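Local coordinates for protein PnpC (Pseudomonas putida, PDB 3N9T) that probably catalyses the intradiol cleavage of hydroxyquinol, acting as a 1,2-dioxygenase that uses ferric iron as its cofactor, at residues A[120-125]-A[174-179]; A[149-154]-A[219-224]; A[231-236]-A[283-288]. All blocks are in the same frame, centred on the assembly; numbering follows the deposited sequence.

Interaction 2 lies in the middle of the series and is the one that holds an iron ligand, His220. Its neighbour, interaction 1, is centred about 10 Å away: strand 173-177 pairs with strand 148-152, and the salt bridge from Arg175 NE to Asp150 OD1 (2.8 Å) joins the two. Interaction 3 is centred about 9 Å from interaction 2, where strand 231-237 runs beside strand 214-224 and His220 CE1 packs 3.4 Å from His234 CE1. Interactions 1 and 3 do not touch, their nearest atoms being about 8 Å apart. The side chains of Met122 and Leu235, one from each outer contact, both lie about 11 Å from the iron.

Interaction 1. Residues A[120-125]-A[174-179]; sequences ENMALT and GRYRSD
The irregular loop 120-125 passes strand 174-177 without pairing with it; CA separations are 8.5 Å between Glu120 and Tyr176 and 6.6 Å between Met122 and Gly174. Tyr176 closes the wider gap. Its CG stands anti to the carbonyl carbon (chi1 -70°), and the ring carries the hydroxyl out to the loop, where Tyr176 OH donates to Glu120 O at 2.7 Å. The acceptor lies in the plane of the ring at its edge, whereas the hydroxyl approaches from above the carbonyl plane. Met122 lies against the same hydroxyl: its CG takes the crowded position between backbone N and carbonyl carbon (chi1 51°), 3.5 Å from Tyr176 OH. Beyond it the extended chain brings Met122 SD to the rim of the ring, 4.2 Å from Tyr176 CE1, a Met-aromatic contact at the edge, and 4.0 Å from Gly174 N. Asn121 shapes the loop, OD1 accepting from Ala123 N in an Asx turn. Val151 of strand 148-152 packs against Met122 and Tyr176, and the Met122 side chain lies about 9 Å from that of the iron ligand His220. The buried phenol is thus satisfied by a backbone carbonyl, fastening the loop before strand 129-138 to strand 173-177.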
loop_
_atom_site.group_PDB
_atom_site.type_symbol
_atom_site.label_atom_id
_atom_site.label_comp_id
_atom_site.label_asym_id
_atom_site.label_seq_id
_atom_site.Cartn_x
_atom_site.Cartn_y
_atom_site.Cartn_z
ATOM N N GLU A 120 -41.510 12.700 11.810
ATOM C CA GLU A 120 -41.861 11.390 11.326
ATOM C C GLU A 120 -40.935 10.303 11.897
ATOM O O GLU A 120 -39.737 10.481 12.004
ATOM C CB GLU A 120 -41.816 11.356 9.798
ATOM C CG GLU A 120 -42.286 9.997 9.221
ATOM C CD GLU A 120 -42.480 10.082 7.711
ATOM O OE1 GLU A 120 -42.905 11.144 7.239
ATOM O OE2 GLU A 120 -42.221 9.105 7.015
ATOM N N ASN A 121 -41.494 9.156 12.241
ATOM C CA ASN A 121 -40.687 8.025 12.695
ATOM C C ASN A 121 -40.021 7.242 11.547
ATOM O O ASN A 121 -40.698 6.862 10.599
ATOM C CB ASN A 121 -41.574 7.103 13.526
ATOM C CG ASN A 121 -40.868 5.850 13.956
ATOM O OD1 ASN A 121 -39.717 5.877 14.418
ATOM N ND2 ASN A 121 -41.538 4.709 13.756
ATOM N N MET A 122 -38.697 7.024 11.591
ATOM C CA MET A 122 -38.071 6.175 10.558
ATOM C C MET A 122 -37.726 4.745 11.031
ATOM O O MET A 122 -37.158 3.958 10.244
ATOM C CB MET A 122 -36.833 6.834 9.950
ATOM C CG MET A 122 -35.774 7.366 11.007
ATOM S SD MET A 122 -34.336 7.772 10.084
ATOM C CE MET A 122 -33.123 7.756 11.416
ATOM N N ALA A 123 -38.002 4.456 12.302
ATOM C CA ALA A 123 -37.627 3.168 12.888
ATOM C C ALA A 123 -38.791 2.215 12.640
ATOM O O ALA A 123 -39.804 2.293 13.287
ATOM C CB ALA A 123 -37.356 3.271 14.360
ATOM N N LEU A 124 -38.616 1.337 11.683
ATOM C CA LEU A 124 -39.648 0.362 11.417
ATOM C C LEU A 124 -39.382 -0.899 12.233
ATOM O O LEU A 124 -40.253 -1.751 12.318
ATOM C CB LEU A 124 -39.756 0.110 9.897
ATOM C CG LEU A 124 -39.765 1.399 9.042
ATOM C CD1 LEU A 124 -39.985 1.059 7.623
ATOM C CD2 LEU A 124 -40.788 2.432 9.496
ATOM N N THR A 125 -38.207 -1.004 12.863
ATOM C CA THR A 125 -37.853 -2.173 13.697
ATOM C C THR A 125 -37.827 -1.852 15.210
ATOM O O THR A 125 -38.076 -0.722 15.616
ATOM C CB THR A 125 -36.522 -2.812 13.236
ATOM O OG1 THR A 125 -35.467 -1.840 13.256
ATOM C CG2 THR A 125 -36.659 -3.348 11.800
ATOM N N GLY A 174 -33.974 8.354 6.155
ATOM C CA GLY A 174 -34.975 9.337 5.708
ATOM C C GLY A 174 -34.364 10.638 5.250
ATOM O O GLY A 174 -33.257 10.985 5.672
ATOM N N ARG A 175 -35.151 11.413 4.499
ATOM C CA ARG A 175 -34.753 12.759 4.116
ATOM C C ARG A 175 -35.725 13.696 4.797
ATOM O O ARG A 175 -36.893 13.766 4.416
ATOM C CB ARG A 175 -34.888 12.927 2.593
ATOM C CG ARG A 175 -34.837 14.370 2.205
ATOM C CD ARG A 175 -34.513 14.504 0.718
ATOM N NE ARG A 175 -33.076 14.382 0.441
ATOM C CZ ARG A 175 -32.529 14.876 -0.655
ATOM N NH1 ARG A 175 -33.322 15.499 -1.517
ATOM N NH2 ARG A 175 -31.221 14.789 -0.875
ATOM N N TYR A 176 -35.247 14.403 5.800
ATOM C CA TYR A 176 -36.037 15.379 6.576
ATOM C C TYR A 176 -35.696 16.830 6.176
ATOM O O TYR A 176 -34.707 17.066 5.419
ATOM C CB TYR A 176 -35.680 15.173 8.061
ATOM C CG TYR A 176 -36.193 13.866 8.653
ATOM C CD1 TYR A 176 -35.511 12.655 8.448
ATOM C CD2 TYR A 176 -37.355 13.849 9.411
ATOM C CE1 TYR A 176 -35.969 11.440 8.991
ATOM C CE2 TYR A 176 -37.842 12.644 9.974
ATOM C CZ TYR A 176 -37.141 11.481 9.773
ATOM O OH TYR A 176 -37.565 10.359 10.362
ATOM N N ARG A 177 -36.497 17.800 6.650
ATOM C CA ARG A 177 -36.287 19.191 6.254
ATOM C C ARG A 177 -36.389 20.133 7.438
ATOM O O ARG A 177 -37.159 19.876 8.415
ATOM C CB ARG A 177 -37.300 19.559 5.148
ATOM C CG ARG A 177 -36.880 19.031 3.817
ATOM C CD ARG A 177 -37.939 19.285 2.735
ATOM N NE ARG A 177 -37.441 18.990 1.391
ATOM C CZ ARG A 177 -37.293 17.747 0.903
ATOM N NH1 ARG A 177 -37.632 16.642 1.608
ATOM N NH2 ARG A 177 -36.834 17.588 -0.318
ATOM N N SER A 178 -35.614 21.210 7.397
ATOM C CA SER A 178 -35.684 22.178 8.442
ATOM C C SER A 178 -36.906 23.074 8.095
ATOM O O SER A 178 -37.213 23.308 6.895
ATOM C CB SER A 178 -34.358 22.929 8.494
ATOM O OG SER A 178 -34.207 23.806 7.350
ATOM N N ASP A 179 -37.638 23.548 9.112
ATOM C CA ASP A 179 -38.838 24.339 8.846
ATOM C C ASP A 179 -38.492 25.816 8.761
ATOM O O ASP A 179 -37.325 26.178 8.767
ATOM C CB ASP A 179 -39.933 24.063 9.927
ATOM C CG ASP A 179 -39.559 24.551 11.312
ATOM O OD1 ASP A 179 -38.645 25.362 11.523
ATOM O OD2 ASP A 179 -40.190 24.103 12.272
#

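Interaction 2. Residues A[149-154]-A[219-224]; sequences LDVWQT and LHFMIQ. With FE (Fe (III) ion), chain D.
His220 NE2 binds the ferric ion at 1.9 Å, and water 2 coordinates the same metal at 2.1 Å; Tyr160, Tyr194 and His218 supply further ligands. Against one face of the His220 imidazole lies Trp152, whose five-membered ring forms an offset stack with it, centroids 4.2 Å apart and planes 6° from parallel. The indole reaches this place with CG in the crowded position between backbone N and carbonyl carbon (chi1 67°). Its six-membered ring receives His220 CB squarely over the face, 3.2 Å from the centroid, a close CH-pi contact, so methylene and imidazole rest on one flat surface. Antiparallel strands 149-152 and 219-224 set this register: His220 N donates to Trp152 O at 2.9 Å, the return bond is weak, and Asp150 and Met222 form a tighter hydrogen-bonded pair. On the other face of the sheet, Val151 CG1 sits over the Phe221 ring, while Leu149 CD2 lies at its edge. Water 1 lies within hydrogen-bonding distance of Asp150 OD2 and Met222 O, and Asp150 also pairs with Arg175. A ferric ion held by two tyrosines and two histidines on a beta-sheet scaffold is the signature of the intradiol ring-cleavage dioxygenases.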
loop_
_atom_site.group_PDB
_atom_site.type_symbol
_atom_site.label_atom_id
_atom_site.label_comp_id
_atom_site.label_asym_id
_atom_site.label_seq_id
_atom_site.Cartn_x
_atom_site.Cartn_y
_atom_site.Cartn_z
ATOM N N LEU A 149 -31.942 17.160 5.309
ATOM C CA LEU A 149 -31.082 16.343 6.169
ATOM C C LEU A 149 -31.341 14.904 5.779
ATOM O O LEU A 149 -32.425 14.373 6.098
ATOM C CB LEU A 149 -31.461 16.501 7.665
ATOM C CG LEU A 149 -31.309 17.935 8.192
ATOM C CD1 LEU A 149 -32.625 18.770 7.966
ATOM C CD2 LEU A 149 -30.949 17.941 9.638
ATOM N N ASP A 150 -30.369 14.279 5.095
ATOM C CA ASP A 150 -30.456 12.833 4.784
ATOM C C ASP A 150 -29.827 12.142 5.944
ATOM O O ASP A 150 -28.654 12.437 6.268
ATOM C CB ASP A 150 -29.622 12.485 3.534
ATOM C CG ASP A 150 -30.289 12.974 2.227
ATOM O OD1 ASP A 150 -31.480 12.697 2.040
ATOM O OD2 ASP A 150 -29.611 13.655 1.437
ATOM N N VAL A 151 -30.552 11.210 6.562
ATOM C CA VAL A 151 -30.014 10.561 7.785
ATOM C C VAL A 151 -30.106 9.067 7.634
ATOM O O VAL A 151 -31.017 8.573 6.989
ATOM C CB VAL A 151 -30.756 10.999 9.077
ATOM C CG1 VAL A 151 -30.636 12.490 9.192
ATOM C CG2 VAL A 151 -32.281 10.619 9.023
ATOM N N TRP A 152 -29.173 8.349 8.266
ATOM C CA TRP A 152 -29.206 6.887 8.250
ATOM C C TRP A 152 -28.432 6.363 9.502
ATOM O O TRP A 152 -27.516 7.033 10.055
ATOM C CB TRP A 152 -28.698 6.341 6.881
ATOM C CG TRP A 152 -27.227 6.557 6.523
ATOM C CD1 TRP A 152 -26.189 5.618 6.596
ATOM C CD2 TRP A 152 -26.613 7.798 6.054
ATOM N NE1 TRP A 152 -24.984 6.224 6.152
ATOM C CE2 TRP A 152 -25.230 7.534 5.816
ATOM C CE3 TRP A 152 -27.121 9.094 5.779
ATOM C CZ2 TRP A 152 -24.317 8.547 5.395
ATOM C CZ3 TRP A 152 -26.243 10.086 5.348
ATOM C CH2 TRP A 152 -24.831 9.805 5.181
ATOM N N GLN A 153 -28.826 5.190 9.969
ATOM C CA GLN A 153 -28.228 4.582 11.151
ATOM C C GLN A 153 -28.455 3.066 11.094
ATOM O O GLN A 153 -29.342 2.584 10.356
ATOM C CB GLN A 153 -28.889 5.125 12.415
ATOM C CG GLN A 153 -30.333 4.825 12.606
ATOM C CD GLN A 153 -30.840 5.273 13.999
ATOM O OE1 GLN A 153 -31.250 6.405 14.150
ATOM N NE2 GLN A 153 -30.762 4.393 15.011
ATOM N N THR A 154 -27.667 2.314 11.870
ATOM C CA THR A 154 -27.849 0.848 11.919
ATOM C C THR A 154 -29.060 0.500 12.720
ATOM O O THR A 154 -29.540 1.307 13.524
ATOM C CB THR A 154 -26.712 0.118 12.638
ATOM O OG1 THR A 154 -26.465 0.782 13.879
ATOM C CG2 THR A 154 -25.479 0.075 11.819
ATOM N N LEU A 219 -25.403 8.514 14.472
ATOM C CA LEU A 219 -26.399 8.775 13.443
ATOM C C LEU A 219 -25.661 9.557 12.336
ATOM O O LEU A 219 -24.937 10.509 12.656
ATOM C CB LEU A 219 -27.561 9.588 14.063
ATOM C CG LEU A 219 -28.762 10.019 13.182
ATOM C CD1 LEU A 219 -29.443 8.806 12.424
ATOM C CD2 LEU A 219 -29.792 10.747 14.055
ATOM N N HIS A 220 -25.836 9.145 11.070
ATOM C CA HIS A 220 -25.147 9.787 9.923
ATOM C C HIS A 220 -26.013 10.903 9.437
ATOM O O HIS A 220 -27.213 10.751 9.415
ATOM C CB HIS A 220 -24.960 8.821 8.757
ATOM C CG HIS A 220 -23.967 7.707 9.015
ATOM N ND1 HIS A 220 -22.610 7.867 8.821
ATOM C CD2 HIS A 220 -24.138 6.424 9.447
ATOM C CE1 HIS A 220 -21.983 6.733 9.118
ATOM N NE2 HIS A 220 -22.884 5.840 9.510
ATOM N N PHE A 221 -25.424 12.072 9.165
ATOM C CA PHE A 221 -26.154 13.194 8.505
ATOM C C PHE A 221 -25.431 13.677 7.232
ATOM O O PHE A 221 -24.181 13.888 7.257
ATOM C CB PHE A 221 -26.226 14.413 9.409
ATOM C CG PHE A 221 -27.194 14.284 10.544
ATOM C CD1 PHE A 221 -26.849 13.508 11.673
ATOM C CD2 PHE A 221 -28.458 14.900 10.485
ATOM C CE1 PHE A 221 -27.739 13.375 12.730
ATOM C CE2 PHE A 221 -29.363 14.793 11.583
ATOM C CZ PHE A 221 -29.008 13.993 12.685
ATOM N N MET A 222 -26.214 13.908 6.161
ATOM C CA MET A 222 -25.778 14.740 5.059
ATOM C C MET A 222 -26.795 15.861 4.905
ATOM O O MET A 222 -27.968 15.601 4.665
ATOM C CB MET A 222 -25.704 13.918 3.756
ATOM C CG MET A 222 -25.285 14.834 2.485
ATOM S SD MET A 222 -25.159 13.795 1.064
ATOM C CE MET A 222 -23.483 13.835 0.721
ATOM N N ILE A 223 -26.355 17.100 5.057
ATOM C CA ILE A 223 -27.254 18.250 5.061
ATOM C C ILE A 223 -26.896 19.149 3.884
ATOM O O ILE A 223 -25.722 19.450 3.680
ATOM C CB ILE A 223 -27.095 19.034 6.384
ATOM C CG1 ILE A 223 -27.249 18.044 7.553
ATOM C CG2 ILE A 223 -28.123 20.191 6.514
ATOM C CD1 ILE A 223 -27.233 18.623 8.881
ATOM N N GLN A 224 -27.904 19.544 3.103
ATOM C CA GLN A 224 -27.708 20.384 1.934
ATOM C C GLN A 224 -28.737 21.504 1.968
ATOM O O GLN A 224 -29.868 21.285 2.393
ATOM C CB GLN A 224 -27.874 19.561 0.639
ATOM C CG GLN A 224 -26.720 18.641 0.369
ATOM C CD GLN A 224 -27.004 17.747 -0.788
ATOM O OE1 GLN A 224 -27.678 16.736 -0.659
ATOM N NE2 GLN A 224 -26.530 18.132 -1.925
HETATM FE FE FE D . -22.203 4.301 10.458
HETATM O O HOH W 1 -28.937 16.039 1.963
HETATM O O HOH W 2 -20.929 4.176 8.764
#

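Interaction 3. Residues A[231-236]-A[283-288]; sequences LVTHLF and YEFVME
Two strands that are not bonded to each other, 231-236 and 283-287, face one another across the hydrophobic core, their axes 9.4 Å apart at the closest and inclined at 148°. The separation is too wide for backbone pairing, so side chains fill the gap. Leu235 and Tyr283 make the most intimate meeting: Leu235 CD2 stands over the centre of the Tyr283 ring, 3.6 Å from its centroid and only 3° off the ring normal, while Leu235 CD1 reaches back to Tyr283 CB at 3.6 Å. The same leucine meets Phe285 tip to tip, Leu235 CD1 lying 3.8 Å from Phe285 CZ. Apolar filling between facing strands is consistent with the beta-sandwich core of the catalytic domain of intradiol dioxygenases, with strand 256-262 pairing with both strands 231-237 and 278-287. Phe285 also meets Leu231 and Thr233. Leu231 CD2 comes across it at about a right angle and touches Phe285 CD1 at 3.9 Å, and Thr233 CG2 lies 3.9 Å from Phe285 CE1. From the same strand, Tyr283 CD2 lies 3.6 Å above the plane of the Phe285 ring, over its centre. The threonine hydroxyl, OG1 anti to its backbone N, bonds to Glu101 O, leaving the methyl for the phenylalanine. Tyr283 OH bonds to Ser254 O. His234 points away from this core, and its ring meets those of the iron ligands His218 and His220.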
loop_
_atom_site.group_PDB
_atom_site.type_symbol
_atom_site.label_atom_id
_atom_site.label_comp_id
_atom_site.label_asym_id
_atom_site.label_seq_id
_atom_site.Cartn_x
_atom_site.Cartn_y
_atom_site.Cartn_z
ATOM N N LEU A 231 -22.764 19.349 3.995
ATOM C CA LEU A 231 -22.173 18.901 5.240
ATOM C C LEU A 231 -22.446 17.409 5.344
ATOM O O LEU A 231 -23.559 17.019 5.188
ATOM C CB LEU A 231 -22.838 19.625 6.434
ATOM C CG LEU A 231 -22.504 19.048 7.799
ATOM C CD1 LEU A 231 -20.961 19.206 8.062
ATOM C CD2 LEU A 231 -23.245 19.884 8.883
ATOM N N VAL A 232 -21.414 16.597 5.540
ATOM C CA VAL A 232 -21.552 15.168 5.807
ATOM C C VAL A 232 -20.857 14.956 7.144
ATOM O O VAL A 232 -19.661 15.330 7.282
ATOM C CB VAL A 232 -20.757 14.350 4.767
ATOM C CG1 VAL A 232 -20.617 12.849 5.203
ATOM C CG2 VAL A 232 -21.462 14.441 3.411
ATOM N N THR A 233 -21.563 14.414 8.140
ATOM C CA THR A 233 -20.951 14.296 9.476
ATOM C C THR A 233 -21.631 13.124 10.183
ATOM O O THR A 233 -22.421 12.419 9.538
ATOM C CB THR A 233 -21.008 15.641 10.255
ATOM O OG1 THR A 233 -20.131 15.563 11.391
ATOM C CG2 THR A 233 -22.473 16.011 10.684
ATOM N N HIS A 234 -21.299 12.889 11.461
ATOM C CA HIS A 234 -21.948 11.818 12.310
ATOM C C HIS A 234 -22.289 12.572 13.609
ATOM O O HIS A 234 -21.541 13.511 13.978
ATOM C CB HIS A 234 -20.924 10.765 12.798
ATOM C CG HIS A 234 -20.315 9.887 11.758
ATOM N ND1 HIS A 234 -19.965 8.583 12.017
ATOM C CD2 HIS A 234 -19.920 10.136 10.497
ATOM C CE1 HIS A 234 -19.392 8.069 10.948
ATOM N NE2 HIS A 234 -19.347 9.001 10.025
ATOM N N LEU A 235 -23.371 12.180 14.310
ATOM C CA LEU A 235 -23.614 12.605 15.734
ATOM C C LEU A 235 -23.420 11.349 16.550
ATOM O O LEU A 235 -24.041 10.287 16.261
ATOM C CB LEU A 235 -25.069 13.090 15.938
ATOM C CG LEU A 235 -25.328 14.457 15.274
ATOM C CD1 LEU A 235 -26.673 15.012 15.857
ATOM C CD2 LEU A 235 -24.123 15.497 15.536
ATOM N N PHE A 236 -22.514 11.386 17.508
ATOM C CA PHE A 236 -22.181 10.160 18.254
ATOM C C PHE A 236 -22.844 10.234 19.616
ATOM O O PHE A 236 -22.783 11.304 20.227
ATOM C CB PHE A 236 -20.669 10.085 18.518
ATOM C CG PHE A 236 -19.842 9.898 17.257
ATOM C CD1 PHE A 236 -19.602 8.626 16.789
ATOM C CD2 PHE A 236 -19.359 11.001 16.536
ATOM C CE1 PHE A 236 -18.861 8.423 15.628
ATOM C CE2 PHE A 236 -18.635 10.791 15.372
ATOM C CZ PHE A 236 -18.391 9.496 14.940
ATOM N N TYR A 283 -29.619 18.854 18.725
ATOM C CA TYR A 283 -28.386 19.306 18.109
ATOM C C TYR A 283 -28.552 20.495 17.164
ATOM O O TYR A 283 -29.464 20.483 16.342
ATOM C CB TYR A 283 -27.657 18.143 17.411
ATOM C CG TYR A 283 -26.141 18.470 17.103
ATOM C CD1 TYR A 283 -25.164 18.256 18.067
ATOM C CD2 TYR A 283 -25.747 19.002 15.861
ATOM C CE1 TYR A 283 -23.822 18.537 17.832
ATOM C CE2 TYR A 283 -24.406 19.271 15.596
ATOM C CZ TYR A 283 -23.451 19.048 16.598
ATOM O OH TYR A 283 -22.123 19.278 16.366
ATOM N N GLU A 284 -27.685 21.505 17.277
ATOM C CA GLU A 284 -27.755 22.595 16.273
ATOM C C GLU A 284 -26.602 22.524 15.241
ATOM O O GLU A 284 -25.404 22.703 15.584
ATOM C CB GLU A 284 -27.834 23.967 16.924
ATOM C CG GLU A 284 -29.024 24.047 17.860
ATOM C CD GLU A 284 -29.144 25.416 18.525
ATOM O OE1 GLU A 284 -28.123 26.127 18.612
ATOM O OE2 GLU A 284 -30.261 25.756 18.951
ATOM N N PHE A 285 -26.968 22.219 13.999
ATOM C CA PHE A 285 -25.986 22.188 12.933
ATOM C C PHE A 285 -25.735 23.611 12.412
ATOM O O PHE A 285 -26.659 24.425 12.312
ATOM C CB PHE A 285 -26.494 21.365 11.767
ATOM C CG PHE A 285 -26.619 19.911 12.087
ATOM C CD1 PHE A 285 -25.466 19.075 12.046
ATOM C CD2 PHE A 285 -27.879 19.365 12.390
ATOM C CE1 PHE A 285 -25.549 17.682 12.369
ATOM C CE2 PHE A 285 -27.985 17.946 12.734
ATOM C CZ PHE A 285 -26.768 17.133 12.739
ATOM N N VAL A 286 -24.486 23.869 12.072
ATOM C CA VAL A 286 -24.055 25.155 11.559
ATOM C C VAL A 286 -23.394 24.886 10.180
ATOM O O VAL A 286 -22.441 24.121 10.091
ATOM C CB VAL A 286 -23.096 25.885 12.577
ATOM C CG1 VAL A 286 -22.601 27.231 12.009
ATOM C CG2 VAL A 286 -23.799 26.071 13.977
ATOM N N MET A 287 -23.965 25.489 9.139
ATOM C CA MET A 287 -23.584 25.323 7.761
ATOM C C MET A 287 -22.796 26.524 7.265
ATOM O O MET A 287 -22.997 27.680 7.722
ATOM C CB MET A 287 -24.823 25.124 6.888
ATOM C CG MET A 287 -25.581 23.733 7.136
ATOM S SD MET A 287 -26.757 23.648 5.781
ATOM C CE MET A 287 -25.649 22.832 4.597
ATOM N N GLU A 288 -21.912 26.261 6.312
ATOM C CA GLU A 288 -21.061 27.320 5.747
ATOM C C GLU A 288 -21.662 27.833 4.445
ATOM O O GLU A 288 -22.089 27.038 3.586
ATOM C CB GLU A 288 -19.652 26.785 5.458
ATOM C CG GLU A 288 -18.864 26.472 6.672
ATOM C CD GLU A 288 -17.421 26.967 6.578
ATOM O OE1 GLU A 288 -16.654 26.294 5.858
ATOM O OE2 GLU A 288 -17.053 27.985 7.246
#